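Local coordinates for PTS system, IIA component (Enterococcus faecalis, PDB 3BED), which probably relays phosphoryl groups as the IIA component of a mannose/sorbose-type phosphotransferase system during sugar uptake, at residues A93-L97 / A98-E102; A50-A53 / A54-E58. All blocks are in the same frame, centred on the assembly; numbering follows the deposited sequence.

Contact 1. Residues A93-L97 / A98-E102; sequences AGLNL and AMAIE
The side-chain amide of Asn96 has residues from the start of the following helix on both of its sides. Over one face, above OD1, stands the selenium of Met99, a selenomethionine taken here in one of its two conformers, with Met99 SE 3.3 Å from Asn96 OD1. On the opposite side, more loosely and beyond the oxygen, lies Ala98 CB, 4.1 Å from Asn96 OD1. The two ends of the amide do the polar work. Asn96 OD1 accepts from Met99 N at 3.2 Å, the donor tilted 19° out of the amide plane on the side away from the selenium. At the nitrogen end Asn96 ND2 donates to Gly122 O and to Gly94 O of the second subunit, so both ends of the amide are held and its rotation is fixed. Asn96 CG lies between the backbone N and carbonyl carbon (chi1 51°), which turns OD1 back over the helix start.

This is an N-cap, placed where the last strand of the parallel sheet, 89-93, gives way to helix 97-105. Ala93 pairs antiparallel with a strand of the second subunit, which continues the sheet through the dimer. The first helical turn is closed by Ala100 N to Asn96 O and by Ile101 N to Leu97 O (2.9 Å).

Apolar contacts fill in beside the cap. In the same conformer Met99 bends at chi3 (40°), bringing CE to 3.6 Å from Leu95 CA, while Leu95 CD1 rests 4.2 Å from Ala100 CB. Farther along, Leu97 CG meets Ile101 CD1 at 3.8 Å, and both side chains press on helix 16-28.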
ATOM      1  N   ALA A  93       1.011  -4.234  10.393  1.00 16.60           N
ATOM      2  CA  ALA A  93       0.618  -2.922   9.822  1.00 16.57           C
ATOM      3  C   ALA A  93       1.559  -2.537   8.672  1.00 16.19           C
ATOM      4  O   ALA A  93       2.628  -3.145   8.527  1.00 16.40           O
ATOM      5  CB  ALA A  93       0.671  -1.831  10.922  1.00 16.83           C
ATOM      6  N   GLY A  94       1.155  -1.536   7.863  1.00 15.02           N
ATOM      7  CA  GLY A  94       1.983  -1.029   6.783  1.00 15.37           C
ATOM      8  C   GLY A  94       1.682  -1.680   5.436  1.00 14.53           C
ATOM      9  O   GLY A  94       2.525  -1.652   4.549  1.00 15.67           O
ATOM     10  N   LEU A  95       0.462  -2.219   5.260  1.00 14.78           N
ATOM     11  CA  LEU A  95       0.106  -2.955   4.034  1.00 14.40           C
ATOM     12  C   LEU A  95       0.587  -2.292   2.768  1.00 15.00           C
ATOM     13  O   LEU A  95       0.265  -1.132   2.518  1.00 15.34           O
ATOM     14  CB  LEU A  95      -1.429  -3.017   3.947  1.00 14.62           C
ATOM     15  CG  LEU A  95      -2.122  -3.642   2.737  1.00 15.77           C
ATOM     16  CD1 LEU A  95      -1.707  -5.089   2.516  1.00 15.90           C
ATOM     17  CD2 LEU A  95      -3.689  -3.533   2.859  1.00 17.23           C
ATOM     18  N   ASN A  96       1.353  -3.046   1.969  1.00 15.92           N
ATOM     19  CA  ASN A  96       1.676  -2.655   0.622  1.00 14.48           C
ATOM     20  C   ASN A  96       1.465  -3.882  -0.271  1.00 15.33           C
ATOM     21  O   ASN A  96       1.149  -5.001   0.223  1.00 14.75           O
ATOM     22  CB  ASN A  96       3.088  -2.052   0.474  1.00 15.86           C
ATOM     23  CG  ASN A  96       4.156  -2.930   1.083  1.00 14.53           C
ATOM     24  OD1 ASN A  96       3.982  -4.166   1.199  1.00 14.21           O
ATOM     25  ND2 ASN A  96       5.303  -2.282   1.500  1.00 14.77           N
ATOM     26  N   LEU A  97       1.544  -3.655  -1.569  1.00 13.42           N
ATOM     27  CA  LEU A  97       1.151  -4.726  -2.493  1.00 14.71           C
ATOM     28  C   LEU A  97       2.063  -5.943  -2.361  1.00 14.59           C
ATOM     29  O   LEU A  97       1.590  -7.079  -2.496  1.00 17.41           O
ATOM     30  CB  LEU A  97       1.166  -4.210  -3.931  1.00 13.98           C
ATOM     31  CG  LEU A  97       0.553  -5.173  -4.979  1.00 13.60           C
ATOM     32  CD1 LEU A  97      -0.872  -5.653  -4.628  1.00 14.42           C
ATOM     33  CD2 LEU A  97       0.518  -4.464  -6.310  1.00 15.51           C
ATOM     34  N   ALA A  98       3.360  -5.735  -2.135  1.00 15.37           N
ATOM     35  CA  ALA A  98       4.221  -6.885  -2.042  1.00 15.74           C
ATOM     36  C   ALA A  98       3.775  -7.788  -0.894  1.00 16.87           C
ATOM     37  O   ALA A  98       3.857  -9.025  -0.991  1.00 17.00           O
ATOM     38  CB  ALA A  98       5.675  -6.431  -1.836  1.00 16.89           C
HETATM   39  N   MSE A  99       3.355  -7.174   0.209  1.00 16.58           N
HETATM   40  CA  MSE A  99       2.935  -7.969   1.358  0.60 17.63           C
HETATM   41  C   MSE A  99       1.713  -8.792   1.019  1.00 17.35           C
HETATM   42  O   MSE A  99       1.619  -9.977   1.417  1.00 17.73           O
HETATM   43  CB  MSE A  99       2.656  -7.071   2.565  0.60 17.32           C
HETATM   44  CG  MSE A  99       3.865  -6.521   3.197  0.60 18.06           C
HETATM   45 SE   MSE A  99       3.302  -5.031   4.360  0.46 22.84          SE
HETATM   46  CE  MSE A  99       1.657  -6.031   4.994  0.40 10.45           C
ATOM     47  N   ALA A 100       0.775  -8.192   0.289  1.00 17.51           N
ATOM     48  CA  ALA A 100      -0.468  -8.883  -0.048  1.00 17.10           C
ATOM     49  C   ALA A 100      -0.211 -10.032  -1.011  1.00 17.94           C
ATOM     50  O   ALA A 100      -0.802 -11.119  -0.853  1.00 18.63           O
ATOM     51  CB  ALA A 100      -1.469  -7.905  -0.648  1.00 17.77           C
ATOM     52  N   ILE A 101       0.629  -9.788  -2.030  1.00 16.01           N
ATOM     53  CA  ILE A 101       1.015 -10.878  -2.965  1.00 16.86           C
ATOM     54  C   ILE A 101       1.683 -12.036  -2.235  1.00 17.65           C
ATOM     55  O   ILE A 101       1.315 -13.214  -2.455  1.00 18.03           O
ATOM     56  CB  ILE A 101       1.969 -10.317  -4.092  1.00 17.73           C
ATOM     57  CG1 ILE A 101       1.106  -9.413  -5.004  1.00 19.82           C
ATOM     58  CG2 ILE A 101       2.836 -11.472  -4.729  1.00 20.58           C
ATOM     59  CD1 ILE A 101       2.115  -8.540  -5.862  1.00 22.53           C
ATOM     60  N   GLU A 102       2.683 -11.725  -1.406  1.00 17.97           N
ATOM     61  CA  GLU A 102       3.332 -12.811  -0.704  1.00 19.22           C
ATOM     62  C   GLU A 102       2.405 -13.548   0.257  1.00 19.20           C
ATOM     63  O   GLU A 102       2.527 -14.766   0.404  1.00 20.58           O
ATOM     64  CB  GLU A 102       4.614 -12.341  -0.024  1.00 19.74           C
ATOM     65  CG  GLU A 102       5.655 -11.832  -1.040  1.00 23.51           C
ATOM     66  CD  GLU A 102       6.123 -12.894  -2.040  1.00 28.68           C
ATOM     67  OE1 GLU A 102       6.018 -14.117  -1.781  1.00 32.33           O
ATOM     68  OE2 GLU A 102       6.618 -12.484  -3.092  1.00 31.40           O
TER

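Contact 2. Residues A50-A53 / A54-E58; sequences AKLA and AILKE
Leu52 and Leu56, one helical turn apart, make the apolar part of this contact. Their branches cross obliquely: Leu56 CD1 comes to 3.8 Å from Leu52 CG, and Leu52 CD1 lies 3.9 Å from Leu56 CG. The different first torsions bring this about: Leu52 CG is anti to its backbone N (chi1 -178°) and leans along the helix toward Leu56, whereas Leu56 CG is anti to its carbonyl carbon (chi1 -66°) and leans back toward Leu52. Both leucines pack on Ile9 of the sheet and on Ala82 of helix 74-82. Ile55 also reaches the sheet, touching Ile9 and Val37, and its CG1 passes 3.6 Å from Lys51 O.

Backbone hydrogen bonds of the ordinary alpha-helical spacing tie the turns of helix 44-59 together. Leu56 N donates to Leu52 O at 2.9 Å, Lys57 N to Ala53 O at 2.8 Å, and Ala54 N to Ala50 O at 3.0 Å.

A third kind of contact involves the lysines. In the conformer described, one of two, the extended chain of Lys57 runs back over Ala53 and sets its CE 4.0 Å from Ala53 CB, a contact of methylene with methyl. Lys51 runs toward the N-terminal end of the helix, where NZ makes a salt bridge with Asp43 and a hydrogen bond to Ser38 O.

The division of chemistry implies an amphipathic helix, its leucines and Ile55 turned to the sheet, with Ala50, Ala54 and Lys57 on the solvent-exposed side.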
ATOM      1  N   ALA A  50     -17.530  -3.774  14.764  1.00 20.61           N
ATOM      2  CA  ALA A  50     -18.590  -4.697  14.397  1.00 20.84           C
ATOM      3  C   ALA A  50     -18.247  -5.392  13.072  1.00 20.82           C
ATOM      4  O   ALA A  50     -18.510  -6.590  12.903  1.00 21.53           O
ATOM      5  CB  ALA A  50     -19.949  -3.982  14.296  1.00 21.59           C
ATOM      6  N   LYS A  51     -17.649  -4.663  12.132  1.00 19.31           N
ATOM      7  CA  LYS A  51     -17.302  -5.268  10.836  1.00 19.22           C
ATOM      8  C   LYS A  51     -16.249  -6.353  11.027  1.00 19.29           C
ATOM      9  O   LYS A  51     -16.368  -7.438  10.449  1.00 20.05           O
ATOM     10  CB  LYS A  51     -16.797  -4.213   9.865  1.00 20.34           C
ATOM     11  CG  LYS A  51     -17.913  -3.346   9.308  1.00 18.70           C
ATOM     12  CD  LYS A  51     -17.319  -2.309   8.353  1.00 21.51           C
ATOM     13  CE  LYS A  51     -18.408  -1.503   7.671  1.00 23.33           C
ATOM     14  NZ  LYS A  51     -17.879  -0.567   6.584  1.00 23.16           N
ATOM     15  N   LEU A  52     -15.206  -6.065  11.816  1.00 17.59           N
ATOM     16  CA  LEU A  52     -14.215  -7.113  12.039  1.00 18.28           C
ATOM     17  C   LEU A  52     -14.844  -8.276  12.837  1.00 19.51           C
ATOM     18  O   LEU A  52     -14.541  -9.452  12.582  1.00 19.03           O
ATOM     19  CB  LEU A  52     -13.008  -6.584  12.800  1.00 18.14           C
ATOM     20  CG  LEU A  52     -11.886  -7.565  13.065  1.00 17.63           C
ATOM     21  CD1 LEU A  52     -11.369  -8.191  11.767  1.00 18.11           C
ATOM     22  CD2 LEU A  52     -10.750  -6.924  13.859  1.00 17.93           C
ATOM     23  N   ALA A  53     -15.692  -7.944  13.804  1.00 20.24           N
ATOM     24  CA  ALA A  53     -16.260  -9.005  14.679  1.00 20.69           C
ATOM     25  C   ALA A  53     -17.080  -9.992  13.831  1.00 22.25           C
ATOM     26  O   ALA A  53     -17.016 -11.203  14.071  1.00 22.81           O
ATOM     27  CB  ALA A  53     -17.156  -8.408  15.758  1.00 20.72           C
ATOM     28  N   ALA A  54     -17.810  -9.478  12.833  1.00 21.51           N
ATOM     29  CA  ALA A  54     -18.635 -10.352  11.982  1.00 22.80           C
ATOM     30  C   ALA A  54     -17.779 -11.380  11.254  1.00 23.11           C
ATOM     31  O   ALA A  54     -18.168 -12.555  11.130  1.00 24.10           O
ATOM     32  CB  ALA A  54     -19.428  -9.531  11.024  1.00 22.44           C
ATOM     33  N   ILE A  55     -16.614 -10.951  10.775  1.00 21.60           N
ATOM     34  CA  ILE A  55     -15.688 -11.827  10.083  1.00 22.14           C
ATOM     35  C   ILE A  55     -15.045 -12.820  11.049  1.00 21.85           C
ATOM     36  O   ILE A  55     -15.003 -14.035  10.790  1.00 22.56           O
ATOM     37  CB  ILE A  55     -14.590 -10.981   9.430  1.00 22.48           C
ATOM     38  CG1 ILE A  55     -15.206 -10.126   8.309  1.00 22.65           C
ATOM     39  CG2 ILE A  55     -13.470 -11.872   8.903  1.00 23.51           C
ATOM     40  CD1 ILE A  55     -14.299  -8.988   7.850  1.00 22.43           C
ATOM     41  N   LEU A  56     -14.571 -12.330  12.191  1.00 22.02           N
ATOM     42  CA  LEU A  56     -13.857 -13.210  13.142  1.00 20.93           C
ATOM     43  C   LEU A  56     -14.806 -14.223  13.798  1.00 23.33           C
ATOM     44  O   LEU A  56     -14.406 -15.371  14.065  1.00 24.06           O
ATOM     45  CB  LEU A  56     -13.160 -12.406  14.222  1.00 20.77           C
ATOM     46  CG  LEU A  56     -11.995 -11.493  13.772  1.00 19.46           C
ATOM     47  CD1 LEU A  56     -11.419 -10.764  14.975  1.00 20.04           C
ATOM     48  CD2 LEU A  56     -10.875 -12.222  13.057  1.00 20.64           C
ATOM     49  N   LYS A  57     -16.033 -13.794  14.045  1.00 24.51           N
ATOM     50  CA  LYS A  57     -17.036 -14.684  14.658  0.70 26.56           C
ATOM     51  C   LYS A  57     -17.410 -15.800  13.708  1.00 27.95           C
ATOM     52  O   LYS A  57     -17.621 -16.949  14.145  1.00 29.46           O
ATOM     53  CB  LYS A  57     -18.292 -13.923  15.055  0.70 26.94           C
ATOM     54  CG  LYS A  57     -18.127 -13.056  16.272  0.70 28.80           C
ATOM     55  CD  LYS A  57     -19.417 -12.279  16.578  0.70 30.67           C
ATOM     56  CE  LYS A  57     -19.213 -11.268  17.711  0.70 32.74           C
ATOM     57  NZ  LYS A  57     -20.415 -10.336  17.822  0.70 34.43           N
ATOM     58  N   GLU A  58     -17.504 -15.465  12.424  1.00 28.93           N
ATOM     59  CA  GLU A  58     -17.856 -16.429  11.393  0.60 30.55           C
ATOM     60  C   GLU A  58     -16.782 -17.522  11.314  1.00 30.35           C
ATOM     61  O   GLU A  58     -17.112 -18.706  11.114  1.00 31.11           O
ATOM     62  CB  GLU A  58     -18.040 -15.727  10.042  0.60 30.99           C
ATOM     63  CG  GLU A  58     -18.124 -16.662   8.824  0.60 30.53           C
ATOM     64  CD  GLU A  58     -19.440 -17.425   8.728  0.60 38.88           C
ATOM     65  OE1 GLU A  58     -20.393 -17.116   9.481  0.60 31.83           O
ATOM     66  OE2 GLU A  58     -19.512 -18.339   7.882  0.60 33.45           O
TER

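Overall arrangement
Along the chain contact 2 comes first, within helix 44-59, and contact 1 follows later, where strand 89-93 leads into helix 97-105. Their centres lie about 22 Å apart and their nearest atoms about 13 Å, so they do not touch. Both pack around the same four-stranded parallel sheet of an alpha/beta fold: residues 50-58 lean on strands 7-13 and 35-39, and residues 93-102 begin at strand 89-93. Strands 35-39 and 89-93 are outermost within the chain, but beyond 89-93 the sheet continues into the second subunit. That subunit borders contact 1 and does not reach contact 2. The pair thus contrasts a dimer-facing helix start with the middle and last turns of a helix far from the interface.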